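Local coordinates for polysaccharide deacetylase (PDB 6DQ3), which probably removes N-acetyl groups from the cell-wall linkage unit of streptococcal rhamnopolysaccharides, as a zinc-dependent deacetylase of carbohydrate esterase family 4, at residues A[96-106]-A[127-137]; A[167-177]-A[190-198]. All coordinates share one frame; numbering follows the deposited sequence.

Contact 1 of 2, residues A[96-106]-A[127-137]; sequences AKATNNVITGL and GMSFQDHTVNH. With ZN (zinc ion), chain D; EDO (1,2-ethanediol), chain H.
Thr99 and Gln131 meet on one face of two parallel strands, with Thr99 CG2 3.5 Å from Gln131 CG. Four backbone bonds knit this tight, buried part, from Ser129 N to Ala98 O up to Val102 N to Gln131 O. Because Gln131 bends at chi2 (-63°), its amide leaves strand 98-102: NE2 gives a bond of 2.9 Å to Ser129 OG, and OE1 accepts from Ala169 N. On the other face Val102 CG2 lies at the edge of the Phe130 ring, which helix 117-124 also packs against. Past the strands, Ile103 runs alongside His133, its CG1 3.7 Å from His133 CD2. Ile103 CD1 reaches CD2 of His137 at 3.4 Å. The long aliphatic chain suits a place beside two rings. Gly105 is also close-packed, its N giving Val135 O a hydrogen bond of 2.9 Å where no side chain could fit. The loose side is exposed Asn136, whose OD1 accepts from an ethanediol, probably from the crystallisation liquor. His133 NE2 binds zinc at 2.2 Å and His137 NE2 at 2.1 Å; Asp78 is a further ligand. His133 ND1 hydrogen-bonds to Ala171 O and His137 N to Thr134 OG1; with Ile103 beside both rings, this would limit how far the imidazoles can turn.

Contact 2 of 2, residues A[167-177]-A[190-198]; sequences TIAIAYPSGRY and YKLGVTTNE. With ACT (acetate ion), chain C.
Tyr190 packs across Ile170 at about a right angle, and its ring can be followed outward from the backbone. Its CB lies 3.9 Å from Ile168 O; CG, anti to its own carbonyl carbon (chi1 -76°), starts a ring that runs beside residues 168-170. CD1 passes Ile168 O near the ring plane, CE1 meets Ala169 O at 3.6 Å, and Ile170 CB sits over one face in a CH-pi contact, 4.1 Å from the ring centroid. The tip, OH, bonds to Met152 O, so a tyrosine serves both the apolar packing and a polar end. Ile168 O is gripped twice, by Lys191 N at 2.7 Å and by Leu192 N. Farther along, small Ala171 allows Val194 CG2 to press to 3.4 Å from its CB, a tight fit. Gly193, lacking a side chain, leaves room for Tyr172 OH, which bonds to Leu208 O. Beyond the strands the chain turns, and Ser174 N gives a nearly straight hydrogen bond (177°) of 2.6 Å to acetate OXT, consistent with an oxyanion-hole N-H. Strands 169-171 and 192-195 lie side by side in parallel, joined through helix 179-187: a beta-alpha-beta crossover whose first strand leads into the acetate site.

Overall arrangement
Both contacts are buried pairs of parallel strands in one sheet, their centres about 11 Å apart, and contact 1 closes along the chain before contact 2 opens. They touch directly: His133 ND1 of contact 1 probably bonds to Ala171 O of contact 2 at 2.6 Å, which would orient a zinc ligand from the neighbouring strand. Their chemistry differs at the strand ends. Contact 1 supplies imidazole ligands to the metal, whereas contact 2 faces the acetate, both of whose oxygens lie near the same zinc. Each also has a more exposed end, around Asn136 and Ser174. Together they assemble neighbouring parts of a pocket consistent with deacetylation.

Contact 1 of 2, residues A[96-106]-A[127-137]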
loop_
_atom_site.group_PDB
_atom_site.type_symbol
_atom_site.label_atom_id
_atom_site.label_comp_id
_atom_site.label_asym_id
_atom_site.label_seq_id
_atom_site.Cartn_x
_atom_site.Cartn_y
_atom_site.Cartn_z
ATOM N N ALA A 96 6.620 -5.642 -12.190
ATOM C CA ALA A 96 5.439 -5.465 -11.359
ATOM C C ALA A 96 5.359 -4.029 -10.857
ATOM O O ALA A 96 6.377 -3.373 -10.627
ATOM C CB ALA A 96 5.456 -6.437 -10.173
ATOM N N LYS A 97 4.133 -3.544 -10.695
ATOM C CA LYS A 97 3.874 -2.235 -10.118
ATOM C C LYS A 97 3.463 -2.409 -8.659
ATOM O O LYS A 97 2.885 -3.431 -8.280
ATOM C CB LYS A 97 2.783 -1.498 -10.901
ATOM C CG LYS A 97 2.995 -1.502 -12.417
ATOM C CD LYS A 97 2.189 -0.405 -13.130
ATOM C CE LYS A 97 0.684 -0.574 -12.939
ATOM N NZ LYS A 97 0.010 -1.353 -14.018
ATOM N N ALA A 98 3.795 -1.416 -7.835
ATOM C CA ALA A 98 3.407 -1.456 -6.430
ATOM C C ALA A 98 3.291 -0.045 -5.876
ATOM O O ALA A 98 3.830 0.914 -6.433
ATOM C CB ALA A 98 4.405 -2.269 -5.594
ATOM N N THR A 99 2.574 0.068 -4.757
ATOM C CA THR A 99 2.311 1.339 -4.101
ATOM C C THR A 99 2.906 1.320 -2.705
ATOM O O THR A 99 2.757 0.339 -1.972
ATOM C CB THR A 99 0.798 1.617 -3.983
ATOM O OG1 THR A 99 0.228 1.757 -5.284
ATOM C CG2 THR A 99 0.542 2.889 -3.175
ATOM N N ASN A 100 3.572 2.405 -2.328
ATOM C CA ASN A 100 4.013 2.582 -0.953
ATOM C C ASN A 100 3.288 3.765 -0.321
ATOM O O ASN A 100 3.256 4.861 -0.889
ATOM C CB ASN A 100 5.521 2.798 -0.855
ATOM C CG ASN A 100 6.021 2.650 0.564
ATOM O OD1 ASN A 100 5.696 3.460 1.433
ATOM N ND2 ASN A 100 6.794 1.602 0.815
ATOM N N ASN A 101 2.726 3.539 0.858
ATOM C CA ASN A 101 2.001 4.566 1.594
ATOM C C ASN A 101 2.959 5.265 2.549
ATOM O O ASN A 101 3.475 4.649 3.488
ATOM C CB ASN A 101 0.825 3.907 2.301
ATOM C CG ASN A 101 -0.097 3.213 1.313
ATOM O OD1 ASN A 101 -0.501 3.813 0.319
ATOM N ND2 ASN A 101 -0.399 1.942 1.554
ATOM N N VAL A 102 3.171 6.560 2.314
ATOM C CA VAL A 102 4.338 7.274 2.812
ATOM C C VAL A 102 3.991 8.086 4.055
ATOM O O VAL A 102 2.995 8.825 4.079
ATOM C CB VAL A 102 4.931 8.193 1.730
ATOM C CG1 VAL A 102 6.127 8.970 2.295
ATOM C CG2 VAL A 102 5.317 7.403 0.486
ATOM N N ILE A 103 4.842 7.966 5.073
ATOM C CA ILE A 103 4.804 8.809 6.261
ATOM C C ILE A 103 5.651 10.036 5.941
ATOM O O ILE A 103 6.880 9.994 6.026
ATOM C CB ILE A 103 5.328 8.069 7.492
ATOM C CG1 ILE A 103 4.575 6.751 7.685
ATOM C CG2 ILE A 103 5.230 8.941 8.731
ATOM C CD1 ILE A 103 5.193 5.838 8.736
ATOM N N THR A 104 5.000 11.142 5.571
ATOM C CA THR A 104 5.752 12.233 4.959
ATOM C C THR A 104 6.681 12.918 5.951
ATOM O O THR A 104 7.722 13.445 5.549
ATOM C CB THR A 104 4.807 13.252 4.324
ATOM O OG1 THR A 104 3.928 13.798 5.314
ATOM C CG2 THR A 104 3.989 12.584 3.223
ATOM N N GLY A 105 6.336 12.918 7.241
ATOM C CA GLY A 105 7.183 13.575 8.222
ATOM C C GLY A 105 8.566 12.958 8.338
ATOM O O GLY A 105 9.560 13.672 8.502
ATOM N N LEU A 106 8.649 11.626 8.282
ATOM C CA LEU A 106 9.954 10.972 8.369
ATOM C C LEU A 106 10.822 11.315 7.163
ATOM O O LEU A 106 12.032 11.523 7.302
ATOM C CB LEU A 106 9.776 9.460 8.491
ATOM C CG LEU A 106 9.222 8.981 9.832
ATOM C CD1 LEU A 106 8.649 7.581 9.737
ATOM C CD2 LEU A 106 10.309 9.042 10.910
ATOM N N GLY A 127 7.351 2.117 -12.374
ATOM C CA GLY A 127 6.146 1.410 -11.993
ATOM C C GLY A 127 5.627 1.658 -10.591
ATOM O O GLY A 127 4.520 1.201 -10.278
ATOM N N MET A 128 6.372 2.351 -9.739
ATOM C CA MET A 128 5.968 2.496 -8.349
ATOM C C MET A 128 5.122 3.751 -8.141
ATOM O O MET A 128 5.310 4.772 -8.807
ATOM C CB MET A 128 7.189 2.542 -7.432
ATOM C CG MET A 128 8.140 1.369 -7.593
ATOM S SD MET A 128 7.322 -0.231 -7.436
ATOM C CE MET A 128 7.693 -0.964 -9.029
ATOM N N SER A 129 4.190 3.664 -7.195
ATOM C CA SER A 129 3.323 4.772 -6.822
ATOM C C SER A 129 3.469 5.048 -5.331
ATOM O O SER A 129 3.677 4.134 -4.528
ATOM C CB SER A 129 1.859 4.467 -7.167
ATOM O OG SER A 129 1.011 5.558 -6.866
ATOM N N PHE A 130 3.360 6.317 -4.958
ATOM C CA PHE A 130 3.569 6.728 -3.577
ATOM C C PHE A 130 2.376 7.539 -3.092
ATOM O O PHE A 130 2.126 8.652 -3.568
ATOM C CB PHE A 130 4.885 7.479 -3.464
ATOM C CG PHE A 130 6.042 6.630 -3.875
ATOM C CD1 PHE A 130 6.597 5.737 -2.980
ATOM C CD2 PHE A 130 6.516 6.657 -5.175
ATOM C CE1 PHE A 130 7.633 4.918 -3.355
ATOM C CE2 PHE A 130 7.557 5.838 -5.559
ATOM C CZ PHE A 130 8.113 4.965 -4.648
ATOM N N GLN A 131 1.641 6.957 -2.158
ATOM C CA GLN A 131 0.390 7.496 -1.669
ATOM C C GLN A 131 0.553 7.887 -0.199
ATOM O O GLN A 131 1.667 7.930 0.340
ATOM C CB GLN A 131 -0.729 6.477 -1.912
ATOM C CG GLN A 131 -0.899 6.077 -3.389
ATOM C CD GLN A 131 -1.312 7.234 -4.287
ATOM O OE1 GLN A 131 -2.240 7.974 -3.974
ATOM N NE2 GLN A 131 -0.614 7.400 -5.406
ATOM N N ASP A 132 -0.568 8.190 0.451
ATOM C CA ASP A 132 -0.535 8.889 1.726
ATOM C C ASP A 132 -0.596 7.945 2.917
ATOM O O ASP A 132 -1.350 6.970 2.920
ATOM C CB ASP A 132 -1.697 9.882 1.800
ATOM C CG ASP A 132 -1.592 10.804 2.985
ATOM O OD1 ASP A 132 -1.989 10.396 4.095
ATOM O OD2 ASP A 132 -1.089 11.926 2.800
ATOM N N HIS A 133 0.217 8.251 3.937
ATOM C CA HIS A 133 0.178 7.539 5.209
ATOM C C HIS A 133 0.332 8.514 6.373
ATOM O O HIS A 133 0.926 8.175 7.401
ATOM C CB HIS A 133 1.252 6.450 5.245
ATOM C CG HIS A 133 0.949 5.319 6.181
ATOM N ND1 HIS A 133 -0.332 4.867 6.428
ATOM C CD2 HIS A 133 1.771 4.531 6.910
ATOM C CE1 HIS A 133 -0.283 3.861 7.284
ATOM N NE2 HIS A 133 0.984 3.638 7.592
ATOM N N THR A 134 -0.207 9.730 6.208
ATOM C CA THR A 134 -0.202 10.832 7.166
ATOM C C THR A 134 1.183 11.449 7.331
ATOM O O THR A 134 2.178 10.933 6.808
ATOM C CB THR A 134 -0.722 10.414 8.551
ATOM O OG1 THR A 134 0.304 9.717 9.267
ATOM C CG2 THR A 134 -1.974 9.556 8.447
ATOM N N VAL A 135 1.247 12.562 8.063
ATOM C CA VAL A 135 2.521 13.226 8.318
ATOM C C VAL A 135 3.281 12.520 9.432
ATOM O O VAL A 135 4.446 12.147 9.269
ATOM C CB VAL A 135 2.298 14.711 8.663
ATOM C CG1 VAL A 135 3.640 15.388 8.955
ATOM C CG2 VAL A 135 1.550 15.435 7.560
ATOM N N ASN A 136 2.635 12.320 10.582
ATOM C CA ASN A 136 3.309 11.837 11.776
ATOM C C ASN A 136 2.853 10.453 12.224
ATOM O O ASN A 136 3.325 9.968 13.256
ATOM C CB ASN A 136 3.110 12.852 12.911
ATOM C CG ASN A 136 3.736 14.206 12.599
ATOM O OD1 ASN A 136 4.960 14.323 12.476
ATOM N ND2 ASN A 136 2.901 15.236 12.479
ATOM N N HIS A 137 1.970 9.796 11.467
ATOM C CA HIS A 137 1.499 8.448 11.777
ATOM C C HIS A 137 0.800 8.379 13.130
ATOM O O HIS A 137 1.062 7.456 13.916
ATOM C CB HIS A 137 2.677 7.467 11.738
ATOM C CG HIS A 137 2.293 6.048 11.441
ATOM N ND1 HIS A 137 2.045 5.119 12.430
ATOM C CD2 HIS A 137 2.159 5.388 10.266
ATOM C CE1 HIS A 137 1.752 3.955 11.876
ATOM N NE2 HIS A 137 1.816 4.091 10.564
HETATM ZN ZN ZN D . 1.781 2.488 9.266
HETATM C C1 EDO H . 9.361 12.518 11.964
HETATM O O1 EDO H . 10.405 12.631 12.936
HETATM C C2 EDO H . 8.074 13.120 12.522
HETATM O O2 EDO H . 7.105 13.146 11.474
HETATM O O HOH W 1 2.711 1.062 10.932
#

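Contact 2 of 2, residues A[167-177]-A[190-198]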
loop_
_atom_site.group_PDB
_atom_site.type_symbol
_atom_site.label_atom_id
_atom_site.label_comp_id
_atom_site.label_asym_id
_atom_site.label_seq_id
_atom_site.Cartn_x
_atom_site.Cartn_y
_atom_site.Cartn_z
ATOM N N THR A 167 -2.125 12.879 -5.347
ATOM C CA THR A 167 -2.280 11.710 -4.493
ATOM C C THR A 167 -3.757 11.420 -4.274
ATOM O O THR A 167 -4.525 12.318 -3.914
ATOM C CB THR A 167 -1.585 11.947 -3.153
ATOM O OG1 THR A 167 -0.220 12.328 -3.379
ATOM C CG2 THR A 167 -1.620 10.690 -2.298
ATOM N N ILE A 168 -4.162 10.171 -4.485
ATOM C CA ILE A 168 -5.576 9.813 -4.409
ATOM C C ILE A 168 -5.881 8.768 -3.351
ATOM O O ILE A 168 -7.066 8.536 -3.068
ATOM C CB ILE A 168 -6.109 9.331 -5.776
ATOM C CG1 ILE A 168 -5.375 8.067 -6.234
ATOM C CG2 ILE A 168 -5.945 10.415 -6.825
ATOM C CD1 ILE A 168 -6.093 7.328 -7.349
ATOM N N ALA A 169 -4.876 8.116 -2.765
ATOM C CA ALA A 169 -5.116 7.011 -1.849
ATOM C C ALA A 169 -4.443 7.269 -0.513
ATOM O O ALA A 169 -3.376 7.885 -0.443
ATOM C CB ALA A 169 -4.604 5.682 -2.437
ATOM N N ILE A 170 -5.077 6.776 0.552
ATOM C CA ILE A 170 -4.531 6.866 1.899
ATOM C C ILE A 170 -4.642 5.498 2.560
ATOM O O ILE A 170 -5.585 4.737 2.311
ATOM C CB ILE A 170 -5.250 7.950 2.744
ATOM C CG1 ILE A 170 -4.648 8.039 4.150
ATOM C CG2 ILE A 170 -6.749 7.659 2.807
ATOM C CD1 ILE A 170 -5.184 9.191 4.975
ATOM N N ALA A 171 -3.642 5.173 3.377
ATOM C CA ALA A 171 -3.699 4.043 4.300
ATOM C C ALA A 171 -3.733 4.610 5.715
ATOM O O ALA A 171 -2.844 5.376 6.092
ATOM C CB ALA A 171 -2.496 3.111 4.123
ATOM N N TYR A 172 -4.754 4.252 6.489
ATOM C CA TYR A 172 -4.877 4.788 7.847
ATOM C C TYR A 172 -3.866 4.112 8.766
ATOM O O TYR A 172 -3.741 2.881 8.740
ATOM C CB TYR A 172 -6.298 4.588 8.377
ATOM C CG TYR A 172 -7.324 5.083 7.392
ATOM C CD1 TYR A 172 -7.387 6.427 7.054
ATOM C CD2 TYR A 172 -8.197 4.207 6.767
ATOM C CE1 TYR A 172 -8.286 6.881 6.134
ATOM C CE2 TYR A 172 -9.114 4.657 5.850
ATOM C CZ TYR A 172 -9.152 5.996 5.534
ATOM O OH TYR A 172 -10.058 6.458 4.616
ATOM N N PRO A 173 -3.118 4.872 9.572
ATOM C CA PRO A 173 -2.138 4.242 10.467
ATOM C C PRO A 173 -2.791 3.216 11.379
ATOM O O PRO A 173 -3.789 3.495 12.053
ATOM C CB PRO A 173 -1.554 5.425 11.248
ATOM C CG PRO A 173 -1.663 6.569 10.278
ATOM C CD PRO A 173 -2.977 6.340 9.554
ATOM N N SER A 174 -2.220 2.015 11.379
ATOM C CA SER A 174 -2.687 0.887 12.181
ATOM C C SER A 174 -4.113 0.477 11.835
ATOM O O SER A 174 -4.750 -0.271 12.587
ATOM C CB SER A 174 -2.560 1.205 13.675
ATOM O OG SER A 174 -1.201 1.435 14.009
ATOM N N GLY A 175 -4.613 0.924 10.686
ATOM C CA GLY A 175 -5.947 0.573 10.262
ATOM C C GLY A 175 -7.055 1.212 11.065
ATOM O O GLY A 175 -8.199 0.764 10.982
ATOM N N ARG A 176 -6.749 2.248 11.834
ATOM C CA ARG A 176 -7.715 2.852 12.745
ATOM C C ARG A 176 -8.369 4.067 12.103
ATOM O O ARG A 176 -7.688 4.947 11.569
ATOM C CB ARG A 176 -7.035 3.251 14.052
ATOM C CG ARG A 176 -6.413 2.084 14.794
ATOM C CD ARG A 176 -5.810 2.528 16.112
ATOM N NE ARG A 176 -4.960 1.489 16.684
ATOM C CZ ARG A 176 -4.260 1.626 17.804
ATOM N NH1 ARG A 176 -4.305 2.766 18.479
ATOM N NH2 ARG A 176 -3.513 0.623 18.247
ATOM N N TYR A 177 -9.693 4.116 12.171
ATOM C CA TYR A 177 -10.441 5.212 11.579
ATOM C C TYR A 177 -11.813 5.259 12.227
ATOM O O TYR A 177 -12.297 4.260 12.760
ATOM C CB TYR A 177 -10.583 5.040 10.064
ATOM C CG TYR A 177 -11.247 3.740 9.668
ATOM C CD1 TYR A 177 -10.515 2.567 9.587
ATOM C CD2 TYR A 177 -12.606 3.688 9.373
ATOM C CE1 TYR A 177 -11.110 1.376 9.226
ATOM C CE2 TYR A 177 -13.212 2.498 9.010
ATOM C CZ TYR A 177 -12.455 1.344 8.935
ATOM O OH TYR A 177 -13.037 0.148 8.578
ATOM N N TYR A 190 -9.496 12.537 -1.471
ATOM C CA TYR A 190 -9.037 11.163 -1.589
ATOM C C TYR A 190 -10.091 10.321 -2.295
ATOM O O TYR A 190 -11.289 10.482 -2.063
ATOM C CB TYR A 190 -8.751 10.571 -0.216
ATOM C CG TYR A 190 -7.464 11.048 0.393
ATOM C CD1 TYR A 190 -6.248 10.523 -0.018
ATOM C CD2 TYR A 190 -7.461 12.016 1.381
ATOM C CE1 TYR A 190 -5.065 10.952 0.540
ATOM C CE2 TYR A 190 -6.294 12.452 1.940
ATOM C CZ TYR A 190 -5.092 11.915 1.518
ATOM O OH TYR A 190 -3.915 12.346 2.074
ATOM N N LYS A 191 -9.640 9.411 -3.152
ATOM C CA LYS A 191 -10.538 8.534 -3.893
ATOM C C LYS A 191 -10.571 7.120 -3.338
ATOM O O LYS A 191 -11.591 6.431 -3.477
ATOM C CB LYS A 191 -10.120 8.479 -5.366
ATOM C CG LYS A 191 -10.115 9.833 -6.068
ATOM C CD LYS A 191 -11.504 10.457 -6.061
ATOM C CE LYS A 191 -11.522 11.837 -6.713
ATOM N NZ LYS A 191 -12.893 12.431 -6.696
ATOM N N LEU A 192 -9.474 6.688 -2.712
ATOM C CA LEU A 192 -9.332 5.348 -2.171
ATOM C C LEU A 192 -8.756 5.417 -0.766
ATOM O O LEU A 192 -7.934 6.283 -0.454
ATOM C CB LEU A 192 -8.401 4.482 -3.030
ATOM C CG LEU A 192 -8.834 4.187 -4.463
ATOM C CD1 LEU A 192 -7.694 3.487 -5.206
ATOM C CD2 LEU A 192 -10.097 3.353 -4.496
ATOM N N GLY A 193 -9.184 4.480 0.075
ATOM C CA GLY A 193 -8.641 4.332 1.409
ATOM C C GLY A 193 -8.538 2.863 1.758
ATOM O O GLY A 193 -9.446 2.089 1.444
ATOM N N VAL A 194 -7.436 2.456 2.382
ATOM C CA VAL A 194 -7.208 1.055 2.714
ATOM C C VAL A 194 -7.057 0.906 4.219
ATOM O O VAL A 194 -6.450 1.749 4.888
ATOM C CB VAL A 194 -5.979 0.468 1.981
ATOM C CG1 VAL A 194 -6.253 0.419 0.483
ATOM C CG2 VAL A 194 -4.720 1.250 2.281
ATOM N N THR A 195 -7.602 -0.187 4.739
ATOM C CA THR A 195 -7.640 -0.507 6.151
ATOM C C THR A 195 -6.728 -1.707 6.408
ATOM O O THR A 195 -5.986 -2.150 5.523
ATOM C CB THR A 195 -9.076 -0.814 6.567
ATOM O OG1 THR A 195 -9.435 -2.100 6.045
ATOM C CG2 THR A 195 -10.040 0.243 6.023
ATOM N N THR A 196 -6.809 -2.258 7.619
ATOM C CA THR A 196 -6.204 -3.552 7.913
ATOM C C THR A 196 -7.251 -4.646 8.130
ATOM O O THR A 196 -6.921 -5.715 8.655
ATOM C CB THR A 196 -5.265 -3.463 9.126
ATOM O OG1 THR A 196 -5.977 -3.028 10.291
ATOM C CG2 THR A 196 -4.108 -2.498 8.843
ATOM N N ASN A 197 -8.509 -4.395 7.748
ATOM C CA ASN A 197 -9.544 -5.424 7.800
ATOM C C ASN A 197 -9.223 -6.517 6.782
ATOM O O ASN A 197 -9.080 -6.233 5.588
ATOM C CB ASN A 197 -10.922 -4.827 7.506
ATOM C CG ASN A 197 -11.318 -3.728 8.484
ATOM O OD1 ASN A 197 -10.888 -3.712 9.636
ATOM N ND2 ASN A 197 -12.155 -2.807 8.021
ATOM N N GLU A 198 -9.144 -7.767 7.238
ATOM C CA GLU A 198 -8.681 -8.859 6.384
ATOM C C GLU A 198 -9.737 -9.286 5.367
ATOM O O GLU A 198 -10.905 -9.501 5.713
ATOM C CB GLU A 198 -8.273 -10.054 7.249
ATOM C CG GLU A 198 -7.758 -11.274 6.492
ATOM C CD GLU A 198 -6.418 -11.042 5.808
ATOM O OE1 GLU A 198 -5.660 -10.145 6.237
ATOM O OE2 GLU A 198 -6.126 -11.764 4.834
HETATM C C ACT C . -0.007 0.630 9.069
HETATM O O ACT C . 1.072 0.292 8.542
HETATM O OXT ACT C . -0.174 1.575 9.862
HETATM C CH3 ACT C . -1.167 -0.148 8.701
HETATM O O HOH W 2 -4.655 0.837 6.985
HETATM O O HOH W 3 -8.800 -1.498 9.727
#